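Local coordinates for protein Pre-mRNA-splicing factor SAD1 (Saccharomyces cerevisiae, PDB 4MSX) that promotes the assembly of newly synthesized U4 snRNA into the U4/U6 snRNP and is required for pre-mRNA splicing, although its deubiquitinase fold is catalytically inactive, at residues 321-327 and 376-381; 343-347 and 396-400; 264-268 and 473-477. All coordinates share one frame; numbering follows the deposited sequence. Where two conformers were deposited one is given.

Interaction 1: 321-327 and 376-381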
# COMPACT_ATOMS: atom_id res chain seq x y z
N TRP A 321 -15.56 7.26 2.45
CA TRP A 321 -14.15 7.00 2.67
C TRP A 321 -13.36 8.06 1.94
O TRP A 321 -12.30 8.42 2.37
CB TRP A 321 -13.69 5.64 2.02
CG TRP A 321 -14.32 4.43 2.57
CD1 TRP A 321 -15.06 3.48 1.88
CD2 TRP A 321 -14.24 3.99 3.93
NE1 TRP A 321 -15.41 2.47 2.76
CE2 TRP A 321 -14.95 2.78 4.01
CE3 TRP A 321 -13.65 4.53 5.09
CZ2 TRP A 321 -15.04 2.05 5.22
CZ3 TRP A 321 -13.78 3.84 6.27
CH2 TRP A 321 -14.47 2.61 6.33
N VAL A 322 -13.82 8.43 0.73
CA VAL A 322 -13.02 9.31 -0.09
C VAL A 322 -13.97 10.42 -0.55
O VAL A 322 -15.05 10.14 -1.06
CB VAL A 322 -12.44 8.55 -1.32
CG1 VAL A 322 -11.87 9.55 -2.34
CG2 VAL A 322 -11.37 7.52 -0.86
N LEU A 323 -13.58 11.67 -0.37
CA LEU A 323 -14.43 12.79 -0.77
C LEU A 323 -14.04 13.30 -2.12
O LEU A 323 -12.91 13.73 -2.30
CB LEU A 323 -14.28 13.93 0.25
CG LEU A 323 -15.19 15.12 -0.06
CD1 LEU A 323 -16.66 14.75 0.05
CD2 LEU A 323 -14.84 16.25 0.90
N THR A 324 -14.94 13.22 -3.09
CA THR A 324 -14.61 13.63 -4.45
C THR A 324 -14.84 15.11 -4.58
O THR A 324 -15.89 15.60 -4.21
CB THR A 324 -15.45 12.88 -5.51
OG1 THR A 324 -15.00 11.51 -5.55
CG2 THR A 324 -15.24 13.53 -6.94
N LEU A 325 -13.83 15.81 -5.06
CA LEU A 325 -13.89 17.25 -5.31
C LEU A 325 -13.96 17.43 -6.84
O LEU A 325 -13.08 16.98 -7.56
CB LEU A 325 -12.64 17.93 -4.76
CG LEU A 325 -12.44 17.74 -3.24
CD1 LEU A 325 -11.18 18.43 -2.70
CD2 LEU A 325 -13.70 18.19 -2.46
N ASP A 326 -15.05 17.99 -7.34
CA ASP A 326 -15.20 18.22 -8.77
C ASP A 326 -14.37 19.43 -9.22
O ASP A 326 -14.35 20.41 -8.56
CB ASP A 326 -16.67 18.45 -9.12
CG ASP A 326 -17.52 17.19 -8.94
OD1 ASP A 326 -17.12 16.08 -9.41
OD2 ASP A 326 -18.59 17.31 -8.28
N LEU A 327 -13.75 19.35 -10.39
CA LEU A 327 -12.90 20.41 -10.85
C LEU A 327 -13.69 21.29 -11.83
O LEU A 327 -14.63 20.84 -12.48
CB LEU A 327 -11.69 19.84 -11.57
CG LEU A 327 -10.84 18.95 -10.60
CD1 LEU A 327 -9.80 18.19 -11.42
CD2 LEU A 327 -10.19 19.77 -9.50
N ILE A 376 -9.55 11.91 3.11
CA ILE A 376 -8.99 11.51 1.82
C ILE A 376 -9.79 12.18 0.71
O ILE A 376 -11.02 12.00 0.62
CB ILE A 376 -9.11 9.97 1.67
CG1 ILE A 376 -8.49 9.28 2.88
CG2 ILE A 376 -8.42 9.52 0.32
CD1 ILE A 376 -8.68 7.70 2.88
N PHE A 377 -9.10 12.95 -0.12
CA PHE A 377 -9.76 13.64 -1.23
C PHE A 377 -9.42 12.92 -2.51
O PHE A 377 -8.31 12.43 -2.69
CB PHE A 377 -9.19 15.04 -1.42
CG PHE A 377 -9.46 15.98 -0.26
CD1 PHE A 377 -10.68 15.96 0.39
CD2 PHE A 377 -8.48 16.88 0.15
CE1 PHE A 377 -10.96 16.86 1.45
CE2 PHE A 377 -8.74 17.77 1.24
CZ PHE A 377 -9.95 17.74 1.88
N HIS A 378 -10.36 12.98 -3.43
CA HIS A 378 -10.12 12.51 -4.81
C HIS A 378 -10.44 13.71 -5.74
O HIS A 378 -11.50 14.32 -5.60
CB HIS A 378 -11.10 11.38 -5.11
CG HIS A 378 -11.37 11.16 -6.57
ND1 HIS A 378 -12.66 11.13 -7.08
CD2 HIS A 378 -10.54 10.88 -7.61
CE1 HIS A 378 -12.60 10.87 -8.39
NE2 HIS A 378 -11.34 10.67 -8.72
N PHE A 379 -9.55 14.01 -6.67
CA PHE A 379 -9.80 15.11 -7.65
C PHE A 379 -10.34 14.47 -8.90
O PHE A 379 -9.71 13.59 -9.47
CB PHE A 379 -8.53 15.88 -7.90
CG PHE A 379 -8.02 16.51 -6.62
CD1 PHE A 379 -8.54 17.74 -6.18
CD2 PHE A 379 -7.13 15.84 -5.81
CE1 PHE A 379 -8.12 18.29 -4.94
CE2 PHE A 379 -6.71 16.36 -4.58
CZ PHE A 379 -7.20 17.59 -4.15
N ASN A 380 -11.53 14.90 -9.33
CA ASN A 380 -12.24 14.10 -10.34
C ASN A 380 -11.67 14.39 -11.73
O ASN A 380 -12.25 15.16 -12.48
CB ASN A 380 -13.72 14.42 -10.30
CG ASN A 380 -14.52 13.46 -11.16
OD1 ASN A 380 -14.00 12.42 -11.59
ND2 ASN A 380 -15.78 13.78 -11.40
N ARG A 381 -10.55 13.77 -12.06
CA ARG A 381 -9.88 13.98 -13.35
C ARG A 381 -10.59 13.34 -14.56
O ARG A 381 -10.56 13.90 -15.67
CB ARG A 381 -8.49 13.37 -13.29
CG ARG A 381 -7.60 13.94 -12.14
CD ARG A 381 -7.09 15.36 -12.50
NE ARG A 381 -6.32 15.97 -11.39
CZ ARG A 381 -5.86 17.22 -11.43
NH1 ARG A 381 -6.11 18.02 -12.50
NH2 ARG A 381 -5.16 17.67 -10.41
O HOH W 1 -11.72 10.41 4.34
O HOH W 2 -14.36 17.20 -12.27
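L323 to L325 run parallel to I376 to F379, their axes 4.6 Å apart at an angle of 35°. L323 N reaches I376 O, L323 O takes the N-H of H378, L325 N reaches H378 O, and N380 N closes the series on L325 O. One water joins W321 O to I376 N, another L327 N to N380 O. With CG of H378 anti to the backbone N (chi1 157°), the imidazole lies alongside T324, whose OG1 sits in the ring plane, 2.8 Å from H378 ND1, in a hydrogen bond that either could donate. V322 CG1 packs 3.4 Å from H378 CB. Replacing H378 by an alanine would keep the CB beside V322 but is likely to leave the T324 hydroxyl without its ring partner. The pairing adds strand 323-325 to the mixed sheet of the USP domain, in which 374-379 also pairs, antiparallel, with 472-480. On the face of L323, L325, F377 and F379, L325 CD1 makes a CH-pi contact over the F377 ring, 4.1 Å from its centroid, while L323 CD2 meets that ring's edge. Farther along, L327 CD1 lies over the R381 guanidinium, 3.8 Å from R381 NH1, which is hydrogen-bonded to T396 O.

Interaction 2: 343-347 and 396-400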
# COMPACT_ATOMS: atom_id res chain seq x y z
N PRO A 343 -5.77 26.59 -16.87
CA PRO A 343 -6.68 26.82 -15.75
C PRO A 343 -6.04 26.40 -14.42
O PRO A 343 -5.26 25.44 -14.36
CB PRO A 343 -7.90 25.96 -16.08
CG PRO A 343 -7.54 25.13 -17.23
CD PRO A 343 -6.36 25.72 -17.91
N GLN A 344 -6.35 27.14 -13.36
CA GLN A 344 -5.81 26.86 -12.03
C GLN A 344 -6.92 27.05 -11.04
O GLN A 344 -7.87 27.83 -11.28
CB GLN A 344 -4.70 27.83 -11.63
CG GLN A 344 -3.48 27.81 -12.49
CD GLN A 344 -2.65 29.11 -12.36
OE1 GLN A 344 -2.26 29.70 -13.37
NE2 GLN A 344 -2.37 29.55 -11.14
N ILE A 345 -6.81 26.36 -9.92
CA ILE A 345 -7.76 26.54 -8.84
C ILE A 345 -7.13 26.14 -7.52
O ILE A 345 -6.36 25.17 -7.46
CB ILE A 345 -9.05 25.74 -9.07
CG1 ILE A 345 -10.11 26.25 -8.09
CG2 ILE A 345 -8.82 24.19 -8.88
CD1 ILE A 345 -11.49 25.81 -8.39
N ASN A 346 -7.42 26.86 -6.44
CA ASN A 346 -6.83 26.50 -5.16
C ASN A 346 -7.71 25.45 -4.50
O ASN A 346 -8.95 25.48 -4.63
CB ASN A 346 -6.72 27.70 -4.21
CG ASN A 346 -5.73 27.43 -3.05
OD1 ASN A 346 -6.09 26.83 -2.03
ND2 ASN A 346 -4.47 27.86 -3.22
N ILE A 347 -7.09 24.53 -3.77
CA ILE A 347 -7.86 23.54 -3.05
C ILE A 347 -8.88 24.18 -2.10
O ILE A 347 -9.94 23.63 -1.90
CB ILE A 347 -6.93 22.53 -2.26
CG1 ILE A 347 -7.75 21.31 -1.77
CG2 ILE A 347 -6.21 23.22 -1.10
CD1 ILE A 347 -6.84 20.10 -1.39
N THR A 396 -6.86 20.70 -14.93
CA THR A 396 -6.83 21.92 -14.13
C THR A 396 -5.73 21.80 -13.08
O THR A 396 -5.60 20.76 -12.40
CB THR A 396 -8.19 22.20 -13.44
OG1 THR A 396 -9.23 22.28 -14.43
CG2 THR A 396 -8.16 23.48 -12.64
N LEU A 397 -4.92 22.85 -12.95
CA LEU A 397 -3.86 22.85 -11.97
C LEU A 397 -4.40 23.12 -10.58
O LEU A 397 -4.85 24.24 -10.27
CB LEU A 397 -2.77 23.84 -12.35
CG LEU A 397 -1.61 23.92 -11.35
CD1 LEU A 397 -0.95 22.57 -11.23
CD2 LEU A 397 -0.62 24.98 -11.87
N VAL A 398 -4.36 22.09 -9.73
CA VAL A 398 -4.85 22.23 -8.36
C VAL A 398 -3.72 22.67 -7.42
O VAL A 398 -2.71 21.96 -7.20
CB VAL A 398 -5.49 20.88 -7.80
CG1 VAL A 398 -5.94 21.08 -6.36
CG2 VAL A 398 -6.66 20.45 -8.64
N GLU A 399 -3.90 23.86 -6.85
CA GLU A 399 -2.91 24.45 -5.96
C GLU A 399 -3.18 24.15 -4.50
O GLU A 399 -4.29 24.31 -4.02
CB GLU A 399 -2.86 25.97 -6.22
CG GLU A 399 -2.38 26.14 -7.68
CD GLU A 399 -2.57 27.51 -8.28
OE1 GLU A 399 -2.15 27.65 -9.46
OE2 GLU A 399 -3.12 28.41 -7.62
N PHE A 400 -2.15 23.72 -3.78
CA PHE A 400 -2.30 23.40 -2.38
C PHE A 400 -0.93 23.54 -1.72
O PHE A 400 0.10 23.47 -2.41
CB PHE A 400 -2.83 21.97 -2.19
CG PHE A 400 -1.95 20.90 -2.84
CD1 PHE A 400 -0.87 20.40 -2.16
CD2 PHE A 400 -2.23 20.45 -4.13
CE1 PHE A 400 -0.06 19.38 -2.75
CE2 PHE A 400 -1.43 19.46 -4.75
CZ PHE A 400 -0.32 18.93 -4.03
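Q344 to N346 and L397 to E399 form a two-stranded parallel sheet, their axes 4.6 Å apart at 25°, with backbone bonds running from L397 N to P343 O, I345 N to L397 O, E399 N to I345 O and I347 N to E399 O. The polar side chains gather on the face of Q344, L397, N346 and E399. There the extended chains of Q344 and E399 cross, and Q344 NE2 points to E399 OE1 in a bent hydrogen bond, 134° at the hydrogen; its length of 2.5 Å from NE2 to OE1 is unusually short, so its finer detail is doubtful. Q344 also runs alongside L397, its CG 4.0 Å from L397 CB. On the other face I345 CG2 touches T396 CG2 at 3.9 Å and lies 4.3 Å from V398 CG2. With CG anti to the backbone N (chi1 -163°), N346 swings its amide close to E399 O, yet its OD1 caps T348 N at the start of helix 347-350. I347 CG2 packs on F400 CB at 3.8 Å. The small sheet thus leads directly into helix 347-350; V398 from the sheet and I347 from the helix start both pack onto strands 374-379 and 472-480 of the main sheet.

Interaction 3: 264-268 and 473-477; sequences IDPRL and TFIQV
F474 and I475 push their side chains against the first turn of helix 266-280, a contact made almost wholly of van der Waals packing. The F474 ring brings its CE2-CZ side to the helix start. F474 CE2 lies 3.9 Å from R267 CB, and R267 N stands at the ring edge, near its plane. F474 CE2 is also 4.0 Å from P266 CD. F474 CZ comes to 3.8 Å from D265 CG, the carboxylate and ring planes standing 73° apart. I475 adds a smaller share through the end of its chain: in the conformer described, CG1 lies anti to the carbonyl carbon (chi1 -84°) and the chain runs on extended, which appears to bring CD1 up to P266 CB and the backbone of R267. A second conformer was modelled, so this part of the packing is less certain.

That two successive strand residues can both turn toward the helix follows from a classic beta bulge, in which F474 and I475 together face V417 of the neighbouring strand 409-421. A regular strand would send adjacent side chains to opposite faces.

The hydrogen bonds here stay within the helical segment. D265 is the N-cap: its OD1 accepts from L268 N at 2.9 Å in a nearly straight bond of 170°, and from R267 N in a weak, bent one. The other carboxylate oxygen, OD2, forms a salt bridge with R384.

Further aromatic contacts come from outside the two segments, where F474 meets H378 edge-to-face and also touches the ring of W440.

No hydrogen bond joins the two segments, so the fit rests on shape and burial. The buried D265 carboxylate is nonetheless provided for by the helix N-terminus and by R384, an arrangement that would probably stabilise its negative charge even with a phenyl ring packed against it.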
# COMPACT_ATOMS: atom_id res chain seq x y z
N ILE A 264 -9.23 0.18 -13.65
CA ILE A 264 -9.03 0.33 -12.20
C ILE A 264 -8.01 1.43 -12.00
O ILE A 264 -7.24 1.72 -12.93
CB ILE A 264 -8.59 -1.02 -11.60
CG1 ILE A 264 -8.66 -0.95 -10.04
CG2 ILE A 264 -7.19 -1.43 -12.13
CD1 ILE A 264 -8.45 -2.38 -9.45
N ASP A 265 -8.06 2.12 -10.84
CA ASP A 265 -7.12 3.21 -10.58
C ASP A 265 -7.00 3.28 -9.05
O ASP A 265 -7.63 2.48 -8.36
CB ASP A 265 -7.63 4.54 -11.21
CG ASP A 265 -8.99 5.00 -10.64
OD1 ASP A 265 -9.21 4.87 -9.44
OD2 ASP A 265 -9.87 5.51 -11.39
N PRO A 266 -6.17 4.19 -8.53
CA PRO A 266 -5.99 4.15 -7.05
C PRO A 266 -7.27 4.37 -6.25
O PRO A 266 -7.41 3.80 -5.17
CB PRO A 266 -4.97 5.26 -6.77
CG PRO A 266 -4.07 5.23 -8.04
CD PRO A 266 -5.12 4.98 -9.20
N ARG A 267 -8.20 5.17 -6.77
CA ARG A 267 -9.40 5.44 -6.03
C ARG A 267 -10.32 4.19 -5.98
O ARG A 267 -10.82 3.80 -4.92
CB ARG A 267 -10.17 6.59 -6.68
CG ARG A 267 -11.51 6.79 -5.98
CD ARG A 267 -12.33 7.96 -6.62
NE ARG A 267 -13.70 7.79 -6.22
CZ ARG A 267 -14.58 7.01 -6.86
NH1 ARG A 267 -14.25 6.44 -8.02
NH2 ARG A 267 -15.79 6.88 -6.35
N LEU A 268 -10.56 3.59 -7.16
CA LEU A 268 -11.43 2.43 -7.21
C LEU A 268 -10.83 1.29 -6.36
O LEU A 268 -11.53 0.56 -5.69
CB LEU A 268 -11.54 1.93 -8.67
CG LEU A 268 -12.37 2.91 -9.53
CD1 LEU A 268 -12.33 2.51 -11.05
CD2 LEU A 268 -13.81 2.93 -9.00
N THR A 473 -2.22 15.97 -9.12
CA THR A 473 -2.72 15.29 -7.93
C THR A 473 -4.04 14.57 -8.25
O THR A 473 -4.94 15.10 -8.96
CB THR A 473 -2.87 16.25 -6.71
OG1 THR A 473 -3.28 15.47 -5.59
CG2 THR A 473 -3.95 17.36 -6.98
N PHE A 474 -4.17 13.34 -7.77
CA PHE A 474 -5.39 12.55 -7.99
C PHE A 474 -6.05 12.20 -6.64
O PHE A 474 -7.26 12.32 -6.50
CB PHE A 474 -5.01 11.24 -8.73
CG PHE A 474 -6.19 10.35 -9.03
CD1 PHE A 474 -7.18 10.76 -9.93
CD2 PHE A 474 -6.28 9.08 -8.46
CE1 PHE A 474 -8.26 9.94 -10.23
CE2 PHE A 474 -7.37 8.24 -8.77
CZ PHE A 474 -8.34 8.65 -9.64
N ILE A 475 -5.26 11.69 -5.68
CA ILE A 475 -5.75 11.41 -4.35
C ILE A 475 -4.81 11.99 -3.31
O ILE A 475 -3.59 11.94 -3.47
CB ILE A 475 -5.78 9.84 -4.09
CG1 ILE A 475 -7.05 9.24 -4.65
CG2 ILE A 475 -5.66 9.53 -2.58
CD1 ILE A 475 -6.94 7.71 -4.74
N GLN A 476 -5.36 12.52 -2.23
CA GLN A 476 -4.52 13.02 -1.14
C GLN A 476 -5.03 12.53 0.17
O GLN A 476 -6.24 12.37 0.34
CB GLN A 476 -4.55 14.60 -1.03
CG GLN A 476 -3.84 15.22 -2.23
CD GLN A 476 -3.90 16.74 -2.19
OE1 GLN A 476 -4.80 17.34 -1.54
NE2 GLN A 476 -2.92 17.38 -2.84
N VAL A 477 -4.12 12.40 1.13
CA VAL A 477 -4.53 12.01 2.47
C VAL A 477 -4.08 13.15 3.38
O VAL A 477 -2.92 13.51 3.34
CB VAL A 477 -3.86 10.71 2.97
CG1 VAL A 477 -4.23 10.42 4.45
CG2 VAL A 477 -4.26 9.48 2.09

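The three contacts lie in the USP domain, well away from the zinc site. Interactions 1 and 3 are closest, with centres about 8 Å apart, and meet where neighbouring strands 374-379 and 472-480 pair, F379 N bonding to F474 O. The centre of interaction 2 lies about 13 Å from that of interaction 1 and about 17 Å from that of interaction 3; its separate two-stranded sheet packs against the main one. Along the chain, the segments of interactions 1 and 2 alternate, while interaction 3 ties residues before both to residues after both. Strand 472-480, near the C-terminus, thus meets helix 266-280 and strand 374-379, which are far apart in sequence.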